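Local structure of polyprenyl synthetase (4KKM) at residues 60-65 with 127-132; 98-103 with 208-213; 106-111 with 179-184. The protein probably acts as a prenyltransferase of isoprenoid biosynthesis, joining isoprenyl diphosphates into longer chains with the help of divalent metal ions. All blocks are in the same frame, centred on the assembly; numbering follows the deposited sequence. Where two conformers were deposited one is given.

Interaction 1: residues 60-65 with 127-132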
# COMPACT_ATOMS: atom_id res chain seq x y z
N MET B 60 12.64 -1.77 7.98
CA MET B 60 12.46 -1.59 6.54
C MET B 60 13.80 -1.76 5.82
O MET B 60 13.88 -2.42 4.79
CB MET B 60 11.87 -0.21 6.23
CG MET B 60 10.43 -0.01 6.73
SD MET B 60 9.87 1.70 6.64
CE MET B 60 9.54 1.87 4.86
N ARG B 61 14.85 -1.17 6.39
CA ARG B 61 16.18 -1.27 5.79
C ARG B 61 16.70 -2.70 5.83
O ARG B 61 17.28 -3.19 4.86
CB ARG B 61 17.15 -0.33 6.51
CG ARG B 61 16.90 1.15 6.23
CD ARG B 61 17.71 2.06 7.15
NE ARG B 61 19.15 1.95 6.90
CZ ARG B 61 19.82 2.68 6.02
NH1 ARG B 61 19.19 3.60 5.30
NH2 ARG B 61 21.13 2.50 5.86
N TYR B 62 16.50 -3.36 6.96
CA TYR B 62 16.92 -4.75 7.11
C TYR B 62 16.31 -5.64 6.03
O TYR B 62 16.97 -6.51 5.47
CB TYR B 62 16.56 -5.27 8.50
CG TYR B 62 16.90 -6.73 8.69
CD1 TYR B 62 18.19 -7.12 9.03
CD2 TYR B 62 15.93 -7.71 8.55
CE1 TYR B 62 18.51 -8.45 9.21
CE2 TYR B 62 16.24 -9.04 8.72
CZ TYR B 62 17.52 -9.40 9.06
OH TYR B 62 17.83 -10.73 9.24
N ALA B 63 15.03 -5.42 5.76
CA ALA B 63 14.31 -6.23 4.77
C ALA B 63 14.70 -5.87 3.35
O ALA B 63 14.90 -6.75 2.51
CB ALA B 63 12.81 -6.06 4.94
N ALA B 64 14.80 -4.57 3.08
CA ALA B 64 14.99 -4.07 1.71
C ALA B 64 16.44 -4.07 1.22
O ALA B 64 16.69 -4.22 0.03
CB ALA B 64 14.39 -2.68 1.57
N ILE B 65 17.38 -3.87 2.14
CA ILE B 65 18.78 -3.73 1.77
C ILE B 65 19.56 -5.04 1.93
O ILE B 65 19.39 -5.76 2.91
CB ILE B 65 19.48 -2.63 2.60
CG1 ILE B 65 18.83 -1.27 2.33
CG2 ILE B 65 20.98 -2.57 2.30
CD1 ILE B 65 19.41 -0.15 3.18
N LYS B 127 11.61 -12.21 13.24
CA LYS B 127 12.59 -12.88 14.10
C LYS B 127 13.68 -11.92 14.58
O LYS B 127 13.99 -11.87 15.77
CB LYS B 127 13.21 -14.08 13.38
CG LYS B 127 12.21 -15.16 13.02
CD LYS B 127 11.49 -15.69 14.26
CE LYS B 127 12.26 -16.83 14.93
NZ LYS B 127 13.56 -16.40 15.52
N ALA B 128 14.26 -11.16 13.66
CA ALA B 128 15.30 -10.20 14.01
C ALA B 128 14.71 -9.04 14.82
O ALA B 128 15.39 -8.44 15.65
CB ALA B 128 15.98 -9.67 12.75
N PHE B 129 13.45 -8.74 14.56
CA PHE B 129 12.77 -7.65 15.27
C PHE B 129 11.66 -8.22 16.14
O PHE B 129 11.92 -8.73 17.23
CB PHE B 129 12.25 -6.61 14.27
CG PHE B 129 13.35 -5.84 13.58
CD1 PHE B 129 14.06 -6.40 12.52
CD2 PHE B 129 13.70 -4.56 14.00
CE1 PHE B 129 15.09 -5.71 11.89
CE2 PHE B 129 14.73 -3.86 13.37
CZ PHE B 129 15.42 -4.44 12.31
N ASP B 130 10.42 -8.15 15.65
CA ASP B 130 9.27 -8.75 16.32
C ASP B 130 8.09 -8.74 15.36
O ASP B 130 8.19 -8.16 14.28
CB ASP B 130 8.92 -8.00 17.61
CG ASP B 130 8.90 -6.50 17.41
OD1 ASP B 130 8.00 -6.00 16.71
OD2 ASP B 130 9.78 -5.81 17.97
N ASP B 131 6.99 -9.39 15.74
CA ASP B 131 5.85 -9.55 14.84
C ASP B 131 5.25 -8.20 14.45
O ASP B 131 4.97 -7.96 13.27
CB ASP B 131 4.77 -10.44 15.48
CG ASP B 131 5.24 -11.88 15.66
OD1 ASP B 131 6.23 -12.27 15.03
OD2 ASP B 131 4.59 -12.61 16.44
N ALA B 132 5.06 -7.32 15.42
CA ALA B 132 4.46 -6.02 15.13
C ALA B 132 5.32 -5.21 14.16
O ALA B 132 4.80 -4.54 13.26
CB ALA B 132 4.23 -5.25 16.42
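Tyr-62, on the last turns of helix 54-64, turns one face of its ring toward both the methyl group of Ala-128 and the edge of Phe-129, at the place where short helix 125-128 breaks off before helix 131-150. The tight part is at the root of the tyrosine. Phe-129 CE1 packs 3.7 Å from Tyr-62 CB and 3.8 Å from Tyr-62 CG, and both tyrosine atoms meet the phenylalanine ring at its edge. The two side chains run past one another in opposite senses, which gives an offset edge-to-face pair: the edge of Phe-129 turns toward the face of Tyr-62, with centroids 5.8 Å apart and planes at 64°. With CG anti to the backbone N (chi1 177°), the tyrosine ring swings away from its own helix and reaches across to the 127-132 turn. Farther out the contact is looser and open to solvent. There the exposed Ala-128 CB lies over one ring face, 4.0 Å from Tyr-62 CZ, and supplies only van der Waals contact. No hydrogen bond joins the two segments; the phenol hydroxyl bonds instead to the carbonyl oxygen of Pro-123, and Lys-122 makes a cation-pi contact with the ring. A serine in place of Tyr-62 would probably leave the Phe-129 edge and the Ala-128 methyl facing a gap, and the Pro-123 carbonyl without its phenol partner. Asp-130, directly after the phenylalanine, N-caps helix 131-150 and forms a salt bridge with Arg-55, a second tie from this turn back to helix 54-64. Around the contact, Val-125 touches Tyr-62 from helix 125-128, while Met-60 packs on Ser-137, Ala-140 and Leu-141 of helix 131-150 and also meets Lys-174 of the second subunit.

Interaction 2: residues 98-103 with 208-213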
# COMPACT_ATOMS: atom_id res chain seq x y z
N GLU B 98 10.28 -3.32 -6.18
CA GLU B 98 10.97 -4.10 -5.16
C GLU B 98 10.39 -3.80 -3.77
O GLU B 98 10.41 -4.66 -2.90
CB GLU B 98 12.49 -3.84 -5.20
CG GLU B 98 13.33 -4.76 -4.31
CD GLU B 98 13.41 -6.21 -4.79
OE1 GLU B 98 12.73 -6.59 -5.77
OE2 GLU B 98 14.16 -6.99 -4.17
N CYS B 99 9.85 -2.60 -3.59
CA CYS B 99 9.12 -2.29 -2.36
C CYS B 99 7.95 -3.25 -2.15
O CYS B 99 7.75 -3.76 -1.06
CB CYS B 99 8.60 -0.86 -2.37
SG CYS B 99 9.84 0.39 -2.03
N ILE B 100 7.19 -3.47 -3.21
CA ILE B 100 6.04 -4.36 -3.15
C ILE B 100 6.47 -5.81 -2.92
O ILE B 100 5.90 -6.52 -2.09
CB ILE B 100 5.21 -4.27 -4.44
CG1 ILE B 100 4.70 -2.84 -4.64
CG2 ILE B 100 4.08 -5.32 -4.44
CD1 ILE B 100 3.84 -2.31 -3.50
N HIS B 101 7.50 -6.24 -3.64
CA HIS B 101 8.01 -7.59 -3.48
C HIS B 101 8.52 -7.82 -2.06
O HIS B 101 8.18 -8.81 -1.42
CB HIS B 101 9.13 -7.86 -4.50
CG HIS B 101 9.79 -9.18 -4.34
ND1 HIS B 101 9.11 -10.38 -4.42
CD2 HIS B 101 11.09 -9.51 -4.10
CE1 HIS B 101 9.95 -11.38 -4.24
NE2 HIS B 101 11.16 -10.88 -4.05
N VAL B 102 9.34 -6.89 -1.57
CA VAL B 102 9.93 -7.04 -0.25
C VAL B 102 8.87 -7.02 0.85
O VAL B 102 8.88 -7.86 1.74
CB VAL B 102 11.02 -5.98 0.01
CG1 VAL B 102 11.39 -5.92 1.50
CG2 VAL B 102 12.24 -6.27 -0.86
N TYR B 103 7.93 -6.08 0.77
CA TYR B 103 6.86 -6.04 1.78
C TYR B 103 6.10 -7.37 1.76
O TYR B 103 5.72 -7.89 2.80
CB TYR B 103 5.93 -4.82 1.63
CG TYR B 103 4.50 -5.16 1.20
CD1 TYR B 103 3.60 -5.74 2.10
CD2 TYR B 103 4.05 -4.89 -0.09
CE1 TYR B 103 2.32 -6.09 1.71
CE2 TYR B 103 2.74 -5.23 -0.49
CZ TYR B 103 1.88 -5.83 0.43
OH TYR B 103 0.59 -6.18 0.09
N GLY B 208 2.90 -13.62 -11.27
CA GLY B 208 2.73 -13.06 -12.60
C GLY B 208 2.40 -11.57 -12.62
O GLY B 208 2.82 -10.84 -13.52
N ALA B 209 1.64 -11.12 -11.63
CA ALA B 209 1.21 -9.72 -11.59
C ALA B 209 2.40 -8.76 -11.46
O ALA B 209 2.47 -7.76 -12.17
CB ALA B 209 0.24 -9.51 -10.46
N LEU B 210 3.33 -9.06 -10.56
CA LEU B 210 4.50 -8.18 -10.41
C LEU B 210 5.43 -8.26 -11.62
O LEU B 210 6.01 -7.25 -12.02
CB LEU B 210 5.28 -8.47 -9.13
CG LEU B 210 4.59 -8.30 -7.77
CD1 LEU B 210 5.65 -8.09 -6.69
CD2 LEU B 210 3.57 -7.16 -7.75
N PHE B 211 5.60 -9.46 -12.18
CA PHE B 211 6.41 -9.62 -13.39
C PHE B 211 5.78 -8.82 -14.52
O PHE B 211 6.48 -8.12 -15.27
CB PHE B 211 6.52 -11.10 -13.79
CG PHE B 211 7.36 -11.92 -12.86
CD1 PHE B 211 8.49 -11.39 -12.28
CD2 PHE B 211 7.01 -13.23 -12.55
CE1 PHE B 211 9.27 -12.14 -11.41
CE2 PHE B 211 7.78 -13.99 -11.69
CZ PHE B 211 8.92 -13.45 -11.11
N GLY B 212 4.46 -8.92 -14.66
CA GLY B 212 3.74 -8.16 -15.66
C GLY B 212 4.01 -6.67 -15.52
O GLY B 212 4.22 -5.97 -16.50
N PHE B 213 4.01 -6.19 -14.28
CA PHE B 213 4.30 -4.78 -14.04
C PHE B 213 5.69 -4.39 -14.53
O PHE B 213 5.87 -3.34 -15.13
CB PHE B 213 4.18 -4.40 -12.56
CG PHE B 213 4.65 -3.00 -12.29
CD1 PHE B 213 3.81 -1.93 -12.51
CD2 PHE B 213 5.95 -2.76 -11.87
CE1 PHE B 213 4.24 -0.63 -12.28
CE2 PHE B 213 6.39 -1.46 -11.66
CZ PHE B 213 5.53 -0.40 -11.86
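In the helical core of the isoprenoid synthase fold, helix 87-109, which carries the first aspartate-rich motif at its C-terminal end, packs against the start of helix 208-221 through Ile-100, His-101 and Leu-210. The contact is wholly apolar and lies about 3 Å from the centre of the chain, measured centre to centre. Leu-210 makes the contact from its side. Both of its methyl groups reach Ile-100 CG2, with CD2 at 3.8 Å from Ile-100 CG2 and CD1 at 3.9 Å from the same Ile-100 CG2. The isoleucine holds that methyl anti to its backbone N (CG1 at chi1 -60°), which turns the CG2 branch to the leucine and leads the longer CG1-CD1 arm elsewhere. The two side chains cross obliquely, leaving the leucine fork astride one methyl. Leu-210 CD1 also rests on the helix backbone, 4.0 Å from His-101 CA, and touches His-101 CB at 4.1 Å. The imidazole itself turns off toward Arg-72, and the histidine thus serves here through its aliphatic root alone. Helix 177-188 closes one flank of the contact with Met-177, which touches both Ile-100 and Leu-210. Leu-168 and Ser-172 of helix 158-172 and Ala-145 of helix 131-150 also pack against Ile-100, while helix 71-80 borders His-101 and Phe-211.

Interaction 3: residues 106-111 with 179-184. With CA (calcium ion), chain D.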
# COMPACT_ATOMS: atom_id res chain seq x y z
N ILE B 106 7.93 -9.95 3.71
CA ILE B 106 7.84 -9.67 5.15
C ILE B 106 6.54 -10.20 5.72
O ILE B 106 6.52 -10.90 6.74
CB ILE B 106 7.92 -8.16 5.45
CG1 ILE B 106 9.24 -7.57 4.94
CG2 ILE B 106 7.77 -7.91 6.95
CD1 ILE B 106 9.31 -6.06 5.18
N HIS B 107 5.43 -9.87 5.06
CA HIS B 107 4.13 -10.32 5.53
C HIS B 107 3.94 -11.83 5.35
O HIS B 107 3.26 -12.47 6.14
CB HIS B 107 3.01 -9.51 4.88
CG HIS B 107 2.84 -8.14 5.46
ND1 HIS B 107 1.78 -7.32 5.12
CD2 HIS B 107 3.58 -7.46 6.36
CE1 HIS B 107 1.89 -6.18 5.79
NE2 HIS B 107 2.97 -6.24 6.55
N ASP B 108 4.55 -12.40 4.32
CA ASP B 108 4.42 -13.84 4.06
C ASP B 108 5.19 -14.69 5.07
O ASP B 108 4.79 -15.81 5.37
CB ASP B 108 4.88 -14.18 2.64
CG ASP B 108 4.56 -15.61 2.25
OD1 ASP B 108 3.36 -15.93 2.11
OD2 ASP B 108 5.50 -16.40 2.08
N ASP B 109 6.29 -14.17 5.59
CA ASP B 109 7.14 -14.93 6.51
C ASP B 109 6.55 -15.03 7.91
O ASP B 109 6.93 -15.92 8.68
CB ASP B 109 8.55 -14.33 6.58
CG ASP B 109 9.34 -14.54 5.30
OD1 ASP B 109 9.05 -15.53 4.58
OD2 ASP B 109 10.24 -13.73 5.01
N MET B 110 5.63 -14.12 8.24
CA MET B 110 5.07 -14.02 9.59
C MET B 110 4.40 -15.33 10.05
O MET B 110 3.97 -16.13 9.22
CB MET B 110 4.11 -12.83 9.68
CG MET B 110 4.79 -11.50 9.40
SD MET B 110 3.78 -10.00 9.63
CE MET B 110 2.24 -10.49 8.84
N PRO B 111 4.35 -15.56 11.38
CA PRO B 111 3.77 -16.77 11.97
C PRO B 111 2.36 -17.07 11.48
O PRO B 111 1.98 -18.24 11.35
CB PRO B 111 3.73 -16.44 13.47
CG PRO B 111 4.87 -15.52 13.67
CD PRO B 111 4.94 -14.69 12.42
N GLY B 179 -4.23 -10.92 -4.17
CA GLY B 179 -5.22 -11.89 -4.62
C GLY B 179 -4.59 -13.27 -4.81
O GLY B 179 -5.19 -14.30 -4.49
N GLY B 180 -3.36 -13.29 -5.32
CA GLY B 180 -2.66 -14.54 -5.53
C GLY B 180 -2.29 -15.19 -4.21
O GLY B 180 -2.44 -16.41 -4.04
N GLN B 181 -1.81 -14.36 -3.28
CA GLN B 181 -1.48 -14.80 -1.92
C GLN B 181 -2.69 -15.44 -1.26
O GLN B 181 -2.57 -16.43 -0.54
CB GLN B 181 -1.00 -13.61 -1.07
CG GLN B 181 0.40 -13.11 -1.39
CD GLN B 181 1.47 -14.13 -1.05
OE1 GLN B 181 1.52 -15.20 -1.64
NE2 GLN B 181 2.33 -13.79 -0.09
N ALA B 182 -3.86 -14.86 -1.51
CA ALA B 182 -5.11 -15.35 -0.94
C ALA B 182 -5.49 -16.72 -1.49
O ALA B 182 -5.94 -17.58 -0.75
CB ALA B 182 -6.24 -14.36 -1.18
N ILE B 183 -5.34 -16.91 -2.80
CA ILE B 183 -5.63 -18.21 -3.41
C ILE B 183 -4.71 -19.28 -2.83
O ILE B 183 -5.14 -20.39 -2.53
CB ILE B 183 -5.51 -18.18 -4.95
CG1 ILE B 183 -6.54 -17.22 -5.54
CG2 ILE B 183 -5.70 -19.58 -5.54
CD1 ILE B 183 -6.43 -17.03 -7.03
N ASP B 184 -3.44 -18.92 -2.64
CA ASP B 184 -2.48 -19.85 -2.05
C ASP B 184 -2.89 -20.21 -0.63
O ASP B 184 -2.89 -21.38 -0.24
CB ASP B 184 -1.07 -19.25 -2.07
CG ASP B 184 0.01 -20.30 -2.21
OD1 ASP B 184 -0.30 -21.44 -2.63
OD2 ASP B 184 1.18 -19.98 -1.92
CA CA D . 2.82 -18.30 1.80
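Asp-108 and Gln-181 meet beside a calcium ion, the aspartate being the first residue of the DDxxxxD motif, the first aspartate-rich motif of trans-prenyltransferases, and the glutamine belonging to helix 177-188. The motif begins on the last turn of helix 87-109, and the aspartate side chain points from there toward helix 177-188. Its CB approaches Gln-181 NE2 at 3.8 Å, with no more than van der Waals contact. CG stands anti to the backbone N (chi1 -171°), a setting that carries the carboxylate out to the metal; CG comes 3.7 Å from Gln-181 NE2. At the tip the two oxygens differ in their roles. OD1 binds the calcium ion at 2.4 Å, whereas OD2 stays 3.3 Å from the calcium ion, so Asp-108 coordinates through one oxygen. The same OD1 accepts a weak hydrogen bond from Gln-181 NE2, 3.2 Å long and bent to 133° at the hydrogen. Carboxylate and amide planes are turned 38° apart as the two side chains come together, and the glutamine bends at its second torsion to bring the amide across. This bond is modest evidence for a second-shell hold on the carboxylate, because Gln-181 was modelled in two conformers and the geometry belongs to one of them. Asp-114, the last aspartate of the motif, also binds the calcium through OD1. The metal's position is consistent with the role of this motif in the family, where magnesium ions bind the substrate diphosphate; no substrate is present here. Behind the motif, His-107 ND1 hydrogen-bonds to Asp-139 of the second subunit, which ties this helix end to the dimer interface. Asp-184 forms a salt bridge with Lys-271 through OD1, and its OD2 remains 6.1 Å from Asp-108 OD1.

Interactions 2 and 3 use successive parts of helix 87-109, their centres about 13 Å apart: the first packs it into the core, the second presents its aspartate to the metal. The side chain of His-101 in interaction 2 is about 9 Å from that of Asp-108 and about 12 Å from the calcium ion. Interaction 1 lies at the surface, away from the metal site, yet rests on the same helix: Ala-63 CB touches Val-102 CG1 at 3.7 Å and Ile-106 CD1 at 3.5 Å. Its second segment returns toward interaction 3, where Asp-131 OD1 lies 3.8 Å from Pro-111 CG. All three contacts have residues within reach of the second subunit.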